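Long-range contacts in assembly chaperone of ribosomal protein L4 (Acl4) (Chaetomium thermophilum, PDB 5TQB), which probably binds newly made ribosomal protein L4 and, as a tetratricopeptide-repeat chaperone, escorts it toward its place in the assembling ribosome: residues E86-L91 / F106-T111; D101-F106 / V153-T158; S261-Y266 / E318-H323; W302-L307 / E326-I331. All blocks are in the same frame, centred on the assembly; numbering follows the deposited sequence.

How the contacts relate
The four contacts fall into two pairs set in series along the all-helical chain. Contacts 1 and 2, centres about 11 Å apart, share Phe106 on helix 100-125, which meets helix 86-94 in contact 1 and helix 131-156 in contact 2. Contacts 3 and 4, with centres about 9 Å apart, join helices 262-281, 291-313 and 318-333; Trp265 and Trp302 pack edge-to-face between them. From contact 1 to contact 4 the centres are about 41 Å apart, on opposite sides of the chain's centre. Such neighbour-by-neighbour stacking builds an elongated helical scaffold; the partner protein packs on residues of contacts 1, 2 and 3 and has a long, weak ion pair with Glu326 of contact 4.

Contact 1: residues E86-L91 / F106-T111; sequences EKFLWL and FERGAT
An antiparallel helical hairpin of this tetratricopeptide-repeat protein brings helix 86-94 against helix 100-125, the short segments running at 160° with their axes 7.8 Å apart. Gly109 makes this close approach possible: its CA lies 3.8 Å from Phe88 CB and equally near Leu89 CD2, and a CB on this residue would point across the interface and collide with that leucine methyl. The backbones therefore come within 5.1 Å, measured from Phe88 CA to Gly109 CA. Phe88 and Leu89 both carry CG anti to the carbonyl carbon, and they straddle the glycine. The Leu89 methyl CD2 also touches Phe106, 4.1 Å from CD2 of that ring, where the two side chains cross at about a right angle. Further along the same ring, CE2 comes to 3.7 Å from the backbone O of Leu89. This side of the contact is closed by Thr148, Ala151 and Val152 of helix 131-156, and aromatic packing from the partner protein reaches Leu89 and Phe106. At the more exposed margin, the Arg108 chain bends at chi2 and chi3, its CB lying beside Phe88 CD1. The bends bring the guanidinium back to the ring, its plane turned 58° from that of the phenyl, so that Phe88 CE1 sits over one guanidinium face, 3.7 Å from Arg108 NH1.

Contact 2: residues D101-F106 / V153-T158; sequences DSVAWF and VEVYMT
Val103 and Val155 form the tight centre of this junction between helix 100-125 and the C-terminal end of helix 131-156. Methyl CG2 of Val103 meets CG1 of Val155 at 3.9 Å, the two side chains crossing obliquely. The same Val103 methyl lies 4.1 Å from Tyr156 CE2, the tyrosine side chain crossing the valine at about a right angle. Val155 uses both branches: with CG1 anti to the backbone N (chi1 180°) and engaged by Val103, CG2 is turned to the edge of the Phe106 ring, 4.1 Å from CE1 and near the ring plane. Packing is looser at Ser102, whose CB only grazes Val155 CG2 at 4.5 Å while its OG hydrogen-bonds to the backbone O of Ala92. Leu160 covers both valines from the following loop. Beyond the core, Thr158 OG1 donates to Glu154 O at 2.7 Å, in the carbonyl plane and on a lone pair. The Glu154 carboxylate turns to the partner protein, where a basic side chain of that other chain pairs with it in a salt bridge. No hydrogen bond crosses between the segments, so the two helices are held here by the burial of methyl groups against one another and against two aromatic rings.

Contact 3: residues S261-Y266 / E318-H323; sequences SVEVWY and ERLGEH
Tyr266 OH is gripped by two hydrogen bonds, one to His323 ND1 and one to the backbone of the partner protein. The bond to ND1 is very short, 2.5 Å, and either atom could be the donor. It is made rim to rim: ND1 lies in the plane of the tyrosine ring at its edge, and the two ring planes are turned 53° apart. Tyr266 and His323 both have CG anti to the backbone N, which sends the rings out from their helices to meet. Leu320, also anti, slides past the tyrosine in the opposite direction and covers one ring face in a CH-pi contact, its CG 4.0 Å from the ring centroid. Its CD1 lies 3.8 Å from Tyr266 CD2, while CD2 touches both Tyr266 CB and, at 4.0 Å, Val262 CG1. In place of Tyr266 a leucine lacks the hydroxyl and the flat ring, and would probably loosen the tie to His323 and the partner and disturb the seat of Leu320. Cys306 and Phe310 of helix 291-313 pack on Val262. Helices 262-281 and 318-333 run in the same general direction, their short segments at 34°, consistent with the stacked helices of a tetratricopeptide-like solenoid.

Contact 4: residues W302-L307 / E326-I331; sequences WLRQCL and ELIASI. With EDO (1,2-ethanediol), chain G.
Ile328 is the main bump of this helix pair, set into a hollow made by Leu303, Arg304 and Leu307 on one side of helix 291-313. Its CG1 is anti to the carbonyl carbon (chi1 -67°) and lies 3.6 Å from Leu303 CB as the two side chains slide past each other in opposite directions. The terminal CD1 pushes deeper, to 3.7 Å from the backbone N of Arg304, and meets Leu307 CD2 tip to tip at 3.9 Å. The other branch, CG2, lies beside the bent Arg304 chain, 3.9 Å from NE, so that the arginine borders the hollow on its exposed side. Leu303 returns the fit as a second bump: its CD1 presses on Leu327 CB at 3.5 Å and comes loosely up to Ile331 CD1. In place of Ile328 an alanine lacks CG1, CG2 and CD1 and would probably lose the packing against Leu303, Arg304 and Leu307, weakening the hold between the helices. Away from this interface, Gln305 NE2 makes a weak hydrogen bond to O2 of an ethanediol, probably from the crystallisation liquor. The segments cross at 146°, near antiparallel, with axes 10.0 Å apart. Helix 262-281 lies against both helices, placing Trp265 on Gln305 and Cys306, Tyr270 on Leu327 and Tyr273 on Ile331, while helix 244-257 reaches Trp302 through Thr251 and Ile255.

Contact 1: residues E86-L91 / F106-T111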
# COMPACT_ATOMS: atom_id res chain seq x y z
N GLU B 86 -12.32 -16.74 -2.88
CA GLU B 86 -11.82 -15.84 -1.84
C GLU B 86 -12.01 -16.41 -0.44
O GLU B 86 -11.11 -16.32 0.40
CB GLU B 86 -12.53 -14.48 -1.95
CG GLU B 86 -12.12 -13.45 -0.91
CD GLU B 86 -12.97 -12.19 -0.95
OE1 GLU B 86 -13.53 -11.88 -2.03
OE2 GLU B 86 -13.08 -11.50 0.09
N LYS B 87 -13.17 -17.01 -0.20
CA LYS B 87 -13.49 -17.56 1.12
C LYS B 87 -12.53 -18.67 1.56
O LYS B 87 -12.24 -18.81 2.75
CB LYS B 87 -14.93 -18.06 1.16
CG LYS B 87 -15.29 -19.08 0.10
CD LYS B 87 -16.79 -19.38 0.10
CE LYS B 87 -17.19 -20.36 -0.99
NZ LYS B 87 -17.12 -19.76 -2.36
N PHE B 88 -12.04 -19.47 0.61
CA PHE B 88 -11.10 -20.54 0.94
C PHE B 88 -9.77 -19.95 1.37
O PHE B 88 -9.16 -20.41 2.33
CB PHE B 88 -10.89 -21.47 -0.26
CG PHE B 88 -12.14 -22.16 -0.72
CD1 PHE B 88 -12.65 -23.24 -0.02
CD2 PHE B 88 -12.81 -21.73 -1.85
CE1 PHE B 88 -13.80 -23.88 -0.44
CE2 PHE B 88 -13.96 -22.36 -2.28
CZ PHE B 88 -14.45 -23.44 -1.57
N LEU B 89 -9.34 -18.91 0.66
CA LEU B 89 -8.04 -18.29 0.90
C LEU B 89 -8.02 -17.58 2.24
O LEU B 89 -7.00 -17.59 2.94
CB LEU B 89 -7.69 -17.33 -0.23
CG LEU B 89 -7.81 -17.90 -1.65
CD1 LEU B 89 -7.43 -16.85 -2.69
CD2 LEU B 89 -6.97 -19.15 -1.83
N TRP B 90 -9.14 -16.95 2.60
CA TRP B 90 -9.22 -16.26 3.88
C TRP B 90 -9.22 -17.22 5.05
O TRP B 90 -8.65 -16.93 6.10
CB TRP B 90 -10.46 -15.36 3.95
CG TRP B 90 -10.19 -13.97 3.47
CD1 TRP B 90 -10.69 -13.38 2.35
CD2 TRP B 90 -9.35 -13.00 4.09
NE1 TRP B 90 -10.22 -12.10 2.23
CE2 TRP B 90 -9.39 -11.84 3.29
CE3 TRP B 90 -8.56 -12.99 5.25
CZ2 TRP B 90 -8.67 -10.68 3.61
CZ3 TRP B 90 -7.85 -11.84 5.56
CH2 TRP B 90 -7.91 -10.70 4.74
N LEU B 91 -9.88 -18.37 4.89
CA LEU B 91 -9.93 -19.38 5.94
C LEU B 91 -8.54 -19.95 6.20
O LEU B 91 -8.23 -20.34 7.33
CB LEU B 91 -10.89 -20.50 5.56
CG LEU B 91 -12.37 -20.19 5.77
CD1 LEU B 91 -13.23 -21.20 5.03
CD2 LEU B 91 -12.72 -20.18 7.25
N PHE B 106 -5.80 -23.47 1.28
CA PHE B 106 -5.17 -22.82 0.14
C PHE B 106 -5.30 -23.69 -1.11
O PHE B 106 -5.55 -23.18 -2.21
CB PHE B 106 -3.68 -22.56 0.42
CG PHE B 106 -3.40 -21.32 1.22
CD1 PHE B 106 -2.46 -21.33 2.24
CD2 PHE B 106 -4.04 -20.12 0.93
CE1 PHE B 106 -2.18 -20.19 2.97
CE2 PHE B 106 -3.77 -18.98 1.66
CZ PHE B 106 -2.84 -19.01 2.68
N GLU B 107 -5.13 -24.99 -0.93
CA GLU B 107 -5.21 -25.94 -2.04
C GLU B 107 -6.61 -25.95 -2.63
O GLU B 107 -6.78 -25.96 -3.85
CB GLU B 107 -4.81 -27.34 -1.59
CG GLU B 107 -3.30 -27.58 -1.57
CD GLU B 107 -2.92 -28.98 -1.10
OE1 GLU B 107 -3.83 -29.76 -0.74
OE2 GLU B 107 -1.71 -29.29 -1.09
N ARG B 108 -7.62 -25.95 -1.76
CA ARG B 108 -9.00 -25.88 -2.21
C ARG B 108 -9.23 -24.61 -3.01
O ARG B 108 -9.96 -24.61 -4.01
CB ARG B 108 -9.95 -25.91 -1.01
CG ARG B 108 -10.08 -27.29 -0.38
CD ARG B 108 -11.52 -27.72 -0.23
NE ARG B 108 -12.03 -27.56 1.13
CZ ARG B 108 -13.32 -27.44 1.44
NH1 ARG B 108 -14.24 -27.43 0.48
NH2 ARG B 108 -13.69 -27.31 2.70
N GLY B 109 -8.60 -23.52 -2.58
CA GLY B 109 -8.73 -22.24 -3.26
C GLY B 109 -8.04 -22.25 -4.60
O GLY B 109 -8.55 -21.71 -5.59
N ALA B 110 -6.85 -22.85 -4.64
CA ALA B 110 -6.10 -22.97 -5.88
C ALA B 110 -6.87 -23.80 -6.90
O ALA B 110 -6.89 -23.47 -8.09
CB ALA B 110 -4.73 -23.58 -5.61
N THR B 111 -7.51 -24.87 -6.43
CA THR B 111 -8.29 -25.75 -7.31
C THR B 111 -9.40 -24.98 -8.01
O THR B 111 -9.59 -25.12 -9.22
CB THR B 111 -8.92 -26.92 -6.52
OG1 THR B 111 -7.88 -27.71 -5.92
CG2 THR B 111 -9.74 -27.82 -7.43

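Contact 2: residues D101-F106 / V153-T158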
# COMPACT_ATOMS: atom_id res chain seq x y z
N ASP B 101 -3.54 -27.26 7.99
CA ASP B 101 -4.90 -26.75 7.87
C ASP B 101 -4.97 -25.57 6.90
O ASP B 101 -5.92 -25.43 6.13
CB ASP B 101 -5.44 -26.33 9.24
CG ASP B 101 -6.92 -26.00 9.21
OD1 ASP B 101 -7.74 -26.94 9.13
OD2 ASP B 101 -7.27 -24.80 9.27
N SER B 102 -3.94 -24.71 6.93
CA SER B 102 -3.87 -23.57 6.02
C SER B 102 -3.61 -24.03 4.59
O SER B 102 -4.25 -23.54 3.66
CB SER B 102 -2.77 -22.61 6.45
OG SER B 102 -3.09 -21.99 7.68
N VAL B 103 -2.66 -24.95 4.43
CA VAL B 103 -2.34 -25.49 3.12
C VAL B 103 -3.55 -26.16 2.48
O VAL B 103 -3.78 -26.04 1.28
CB VAL B 103 -1.19 -26.50 3.20
CG1 VAL B 103 -0.93 -27.14 1.84
CG2 VAL B 103 0.07 -25.83 3.72
N ALA B 104 -4.31 -26.89 3.30
CA ALA B 104 -5.52 -27.56 2.83
C ALA B 104 -6.51 -26.55 2.27
O ALA B 104 -7.05 -26.73 1.18
CB ALA B 104 -6.15 -28.37 3.96
N TRP B 105 -6.75 -25.47 3.02
CA TRP B 105 -7.64 -24.41 2.56
C TRP B 105 -7.11 -23.73 1.30
O TRP B 105 -7.86 -23.45 0.36
CB TRP B 105 -7.86 -23.37 3.66
CG TRP B 105 -8.82 -23.79 4.73
CD1 TRP B 105 -8.57 -23.92 6.06
CD2 TRP B 105 -10.20 -24.14 4.55
NE1 TRP B 105 -9.70 -24.32 6.72
CE2 TRP B 105 -10.72 -24.47 5.82
CE3 TRP B 105 -11.05 -24.22 3.44
CZ2 TRP B 105 -12.04 -24.86 6.01
CZ3 TRP B 105 -12.36 -24.61 3.63
CH2 TRP B 105 -12.85 -24.92 4.90
N PHE B 106 -5.80 -23.47 1.28
CA PHE B 106 -5.17 -22.82 0.14
C PHE B 106 -5.30 -23.69 -1.11
O PHE B 106 -5.55 -23.18 -2.21
CB PHE B 106 -3.68 -22.56 0.42
CG PHE B 106 -3.40 -21.32 1.22
CD1 PHE B 106 -2.46 -21.33 2.24
CD2 PHE B 106 -4.04 -20.12 0.93
CE1 PHE B 106 -2.18 -20.19 2.97
CE2 PHE B 106 -3.77 -18.98 1.66
CZ PHE B 106 -2.84 -19.01 2.68
N VAL B 153 4.06 -21.59 -0.04
CA VAL B 153 5.51 -21.58 0.13
C VAL B 153 5.89 -21.07 1.52
O VAL B 153 6.72 -21.66 2.20
CB VAL B 153 6.20 -20.69 -0.95
CG1 VAL B 153 7.67 -20.43 -0.60
CG2 VAL B 153 6.11 -21.35 -2.33
N GLU B 154 5.25 -19.98 1.93
CA GLU B 154 5.58 -19.31 3.19
C GLU B 154 5.13 -20.13 4.41
O GLU B 154 5.73 -20.03 5.48
CB GLU B 154 4.98 -17.90 3.22
CG GLU B 154 5.65 -16.94 2.22
CD GLU B 154 4.76 -15.75 1.83
OE1 GLU B 154 3.74 -15.49 2.52
OE2 GLU B 154 5.09 -15.06 0.84
N VAL B 155 4.10 -20.95 4.25
CA VAL B 155 3.70 -21.86 5.32
C VAL B 155 4.78 -22.93 5.51
O VAL B 155 5.10 -23.31 6.64
CB VAL B 155 2.34 -22.54 5.04
CG1 VAL B 155 1.97 -23.49 6.16
CG2 VAL B 155 1.24 -21.51 4.85
N TYR B 156 5.33 -23.42 4.40
CA TYR B 156 6.34 -24.47 4.46
C TYR B 156 7.69 -23.96 4.95
O TYR B 156 8.57 -24.75 5.29
CB TYR B 156 6.49 -25.17 3.10
CG TYR B 156 5.47 -26.27 2.90
CD1 TYR B 156 5.57 -27.47 3.60
CD2 TYR B 156 4.42 -26.11 2.02
CE1 TYR B 156 4.64 -28.47 3.42
CE2 TYR B 156 3.48 -27.11 1.84
CZ TYR B 156 3.60 -28.29 2.54
OH TYR B 156 2.66 -29.28 2.35
N MSE B 157 7.86 -22.64 4.98
CA MSE B 157 9.08 -22.04 5.49
C MSE B 157 8.86 -21.46 6.88
O MSE B 157 9.75 -20.82 7.45
CB MSE B 157 9.58 -20.95 4.54
CG MSE B 157 9.95 -21.48 3.16
SE MSE B 157 10.62 -20.08 1.99
CE MSE B 157 12.35 -19.80 2.85
N THR B 158 7.66 -21.68 7.42
CA THR B 158 7.36 -21.35 8.81
C THR B 158 6.71 -22.54 9.52
O THR B 158 7.41 -23.41 10.04
CB THR B 158 6.48 -20.09 8.93
OG1 THR B 158 5.31 -20.20 8.10
CG2 THR B 158 7.29 -18.84 8.53

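Contact 3: residues S261-Y266 / E318-H323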
# COMPACT_ATOMS: atom_id res chain seq x y z
N SER B 261 3.30 3.70 10.51
CA SER B 261 3.73 2.31 10.45
C SER B 261 5.01 2.09 11.25
O SER B 261 6.11 2.38 10.76
CB SER B 261 3.95 1.88 9.01
OG SER B 261 4.36 0.53 8.94
N VAL B 262 4.86 1.58 12.46
CA VAL B 262 5.99 1.38 13.36
C VAL B 262 7.05 0.52 12.70
O VAL B 262 8.24 0.86 12.71
CB VAL B 262 5.54 0.70 14.67
CG1 VAL B 262 6.75 0.40 15.58
CG2 VAL B 262 4.53 1.57 15.39
N GLU B 263 6.61 -0.60 12.13
CA GLU B 263 7.52 -1.60 11.59
C GLU B 263 8.32 -1.06 10.41
O GLU B 263 9.45 -1.49 10.16
CB GLU B 263 6.75 -2.85 11.20
CG GLU B 263 7.63 -4.04 10.85
CD GLU B 263 6.94 -5.38 11.07
OE1 GLU B 263 7.43 -6.39 10.53
OE2 GLU B 263 5.92 -5.43 11.80
N VAL B 264 7.74 -0.11 9.68
CA VAL B 264 8.44 0.47 8.54
C VAL B 264 9.47 1.51 8.98
O VAL B 264 10.53 1.63 8.36
CB VAL B 264 7.46 1.06 7.52
CG1 VAL B 264 8.20 1.82 6.41
CG2 VAL B 264 6.63 -0.06 6.91
N TRP B 265 9.18 2.26 10.04
CA TRP B 265 10.17 3.19 10.57
C TRP B 265 11.38 2.40 11.06
O TRP B 265 12.52 2.79 10.84
CB TRP B 265 9.59 4.04 11.71
CG TRP B 265 8.76 5.20 11.26
CD1 TRP B 265 7.41 5.37 11.43
CD2 TRP B 265 9.22 6.37 10.57
NE1 TRP B 265 7.01 6.56 10.88
CE2 TRP B 265 8.10 7.20 10.35
CE3 TRP B 265 10.47 6.80 10.11
CZ2 TRP B 265 8.19 8.43 9.69
CZ3 TRP B 265 10.56 8.02 9.46
CH2 TRP B 265 9.43 8.82 9.25
N TYR B 266 11.12 1.26 11.69
CA TYR B 266 12.18 0.39 12.17
C TYR B 266 13.01 -0.16 11.02
O TYR B 266 14.24 -0.07 11.03
CB TYR B 266 11.60 -0.76 12.98
CG TYR B 266 12.63 -1.80 13.33
CD1 TYR B 266 13.52 -1.58 14.37
CD2 TYR B 266 12.73 -2.98 12.61
CE1 TYR B 266 14.47 -2.52 14.69
CE2 TYR B 266 13.68 -3.92 12.92
CZ TYR B 266 14.55 -3.68 13.97
OH TYR B 266 15.49 -4.63 14.28
N GLU B 318 7.27 -5.63 21.76
CA GLU B 318 8.28 -5.24 22.74
C GLU B 318 9.71 -5.45 22.25
O GLU B 318 10.57 -4.60 22.46
CB GLU B 318 8.06 -5.98 24.07
CG GLU B 318 6.78 -5.57 24.79
CD GLU B 318 6.60 -6.29 26.12
OE1 GLU B 318 7.31 -7.29 26.38
OE2 GLU B 318 5.74 -5.85 26.92
N ARG B 319 9.98 -6.58 21.61
CA ARG B 319 11.34 -6.89 21.16
C ARG B 319 11.84 -5.90 20.10
O ARG B 319 13.02 -5.55 20.08
CB ARG B 319 11.43 -8.32 20.63
CG ARG B 319 11.20 -9.36 21.71
CD ARG B 319 11.82 -10.70 21.35
NE ARG B 319 11.02 -11.43 20.37
CZ ARG B 319 11.42 -12.55 19.77
NH1 ARG B 319 12.61 -13.06 20.04
NH2 ARG B 319 10.62 -13.15 18.90
N LEU B 320 10.94 -5.45 19.23
CA LEU B 320 11.30 -4.47 18.21
C LEU B 320 11.57 -3.12 18.86
O LEU B 320 12.47 -2.38 18.45
CB LEU B 320 10.19 -4.35 17.17
CG LEU B 320 10.43 -3.39 16.00
CD1 LEU B 320 9.75 -3.92 14.76
CD2 LEU B 320 9.93 -1.99 16.31
N GLY B 321 10.79 -2.80 19.89
CA GLY B 321 10.95 -1.56 20.62
C GLY B 321 12.27 -1.48 21.35
O GLY B 321 12.92 -0.44 21.38
N GLU B 322 12.69 -2.59 21.95
CA GLU B 322 13.95 -2.61 22.68
C GLU B 322 15.14 -2.59 21.74
O GLU B 322 16.18 -2.01 22.07
CB GLU B 322 14.02 -3.82 23.62
CG GLU B 322 12.91 -3.84 24.68
CD GLU B 322 12.80 -2.55 25.47
OE1 GLU B 322 13.85 -1.94 25.78
OE2 GLU B 322 11.66 -2.13 25.78
N HIS B 323 15.01 -3.20 20.57
CA HIS B 323 16.11 -3.22 19.62
C HIS B 323 16.37 -1.84 19.04
O HIS B 323 17.52 -1.46 18.83
CB HIS B 323 15.84 -4.21 18.49
CG HIS B 323 17.04 -4.48 17.64
ND1 HIS B 323 16.96 -4.69 16.28
CD2 HIS B 323 18.36 -4.58 17.96
CE1 HIS B 323 18.17 -4.92 15.79
NE2 HIS B 323 19.03 -4.85 16.79

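Contact 4: residues W302-L307 / E326-I331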
# COMPACT_ATOMS: atom_id res chain seq x y z
N TRP B 302 15.13 7.96 11.91
CA TRP B 302 14.10 6.97 11.63
C TRP B 302 13.74 6.19 12.90
O TRP B 302 12.57 5.94 13.17
CB TRP B 302 14.56 6.01 10.53
CG TRP B 302 14.36 6.55 9.14
CD1 TRP B 302 15.04 7.57 8.55
CD2 TRP B 302 13.41 6.09 8.17
NE1 TRP B 302 14.58 7.78 7.27
CE2 TRP B 302 13.58 6.88 7.02
CE3 TRP B 302 12.44 5.08 8.17
CZ2 TRP B 302 12.81 6.69 5.86
CZ3 TRP B 302 11.68 4.90 7.02
CH2 TRP B 302 11.87 5.70 5.89
N LEU B 303 14.76 5.82 13.68
CA LEU B 303 14.54 5.00 14.87
C LEU B 303 13.92 5.80 16.00
O LEU B 303 13.09 5.28 16.75
CB LEU B 303 15.86 4.37 15.32
CG LEU B 303 16.47 3.33 14.38
CD1 LEU B 303 17.86 2.95 14.86
CD2 LEU B 303 15.58 2.09 14.27
N ARG B 304 14.32 7.06 16.14
CA ARG B 304 13.69 7.95 17.10
C ARG B 304 12.21 8.05 16.76
O ARG B 304 11.35 7.92 17.63
CB ARG B 304 14.33 9.34 17.06
CG ARG B 304 15.73 9.39 17.68
CD ARG B 304 15.70 9.91 19.11
NE ARG B 304 17.00 9.80 19.76
CZ ARG B 304 18.00 10.67 19.60
NH1 ARG B 304 17.86 11.72 18.79
NH2 ARG B 304 19.15 10.48 20.23
N GLN B 305 11.93 8.24 15.47
CA GLN B 305 10.55 8.39 15.01
C GLN B 305 9.78 7.09 15.18
O GLN B 305 8.57 7.10 15.41
CB GLN B 305 10.54 8.82 13.54
CG GLN B 305 9.15 9.15 13.01
CD GLN B 305 8.51 10.33 13.72
OE1 GLN B 305 9.20 11.19 14.26
NE2 GLN B 305 7.19 10.36 13.73
N CYS B 306 10.48 5.96 15.07
CA CYS B 306 9.86 4.67 15.29
C CYS B 306 9.34 4.58 16.72
O CYS B 306 8.17 4.25 16.94
CB CYS B 306 10.85 3.53 15.01
SG CYS B 306 10.29 1.91 15.58
N LEU B 307 10.19 4.89 17.69
CA LEU B 307 9.81 4.83 19.10
C LEU B 307 8.72 5.85 19.42
O LEU B 307 7.88 5.61 20.28
CB LEU B 307 11.01 5.07 20.03
CG LEU B 307 11.95 3.92 20.39
CD1 LEU B 307 11.20 2.61 20.68
CD2 LEU B 307 12.98 3.70 19.31
N GLU B 326 18.48 -0.05 21.42
CA GLU B 326 19.87 -0.52 21.36
C GLU B 326 20.61 0.14 20.21
O GLU B 326 21.76 0.55 20.35
CB GLU B 326 19.94 -2.03 21.16
CG GLU B 326 19.47 -2.89 22.32
CD GLU B 326 19.61 -4.38 22.01
OE1 GLU B 326 20.72 -4.80 21.64
OE2 GLU B 326 18.61 -5.12 22.13
N LEU B 327 19.94 0.21 19.06
CA LEU B 327 20.54 0.76 17.85
C LEU B 327 20.83 2.25 17.99
O LEU B 327 21.88 2.73 17.54
CB LEU B 327 19.63 0.51 16.64
CG LEU B 327 19.52 -0.96 16.20
CD1 LEU B 327 18.34 -1.16 15.24
CD2 LEU B 327 20.82 -1.43 15.56
N ILE B 328 19.92 2.99 18.61
CA ILE B 328 20.14 4.42 18.83
C ILE B 328 21.31 4.62 19.78
O ILE B 328 22.21 5.42 19.51
CB ILE B 328 18.88 5.10 19.39
CG1 ILE B 328 17.78 5.10 18.32
CG2 ILE B 328 19.18 6.53 19.80
CD1 ILE B 328 16.42 5.56 18.82
N ALA B 329 21.30 3.91 20.90
CA ALA B 329 22.37 3.99 21.89
C ALA B 329 23.71 3.67 21.24
O ALA B 329 24.74 4.27 21.57
CB ALA B 329 22.11 3.04 23.04
N SER B 330 23.69 2.72 20.31
CA SER B 330 24.89 2.32 19.58
C SER B 330 25.42 3.43 18.67
O SER B 330 26.61 3.73 18.68
CB SER B 330 24.60 1.08 18.76
OG SER B 330 25.56 0.92 17.73
N ILE B 331 24.53 4.02 17.87
CA ILE B 331 24.92 5.12 16.98
C ILE B 331 25.49 6.28 17.78
O ILE B 331 26.42 6.95 17.33
CB ILE B 331 23.71 5.62 16.15
CG1 ILE B 331 23.24 4.53 15.19
CG2 ILE B 331 24.08 6.86 15.34
CD1 ILE B 331 21.89 4.83 14.55
C1 EDO G . 6.31 11.95 10.54
O1 EDO G . 6.28 11.51 9.20
C2 EDO G . 5.06 11.50 11.26
O2 EDO G . 5.13 10.11 11.52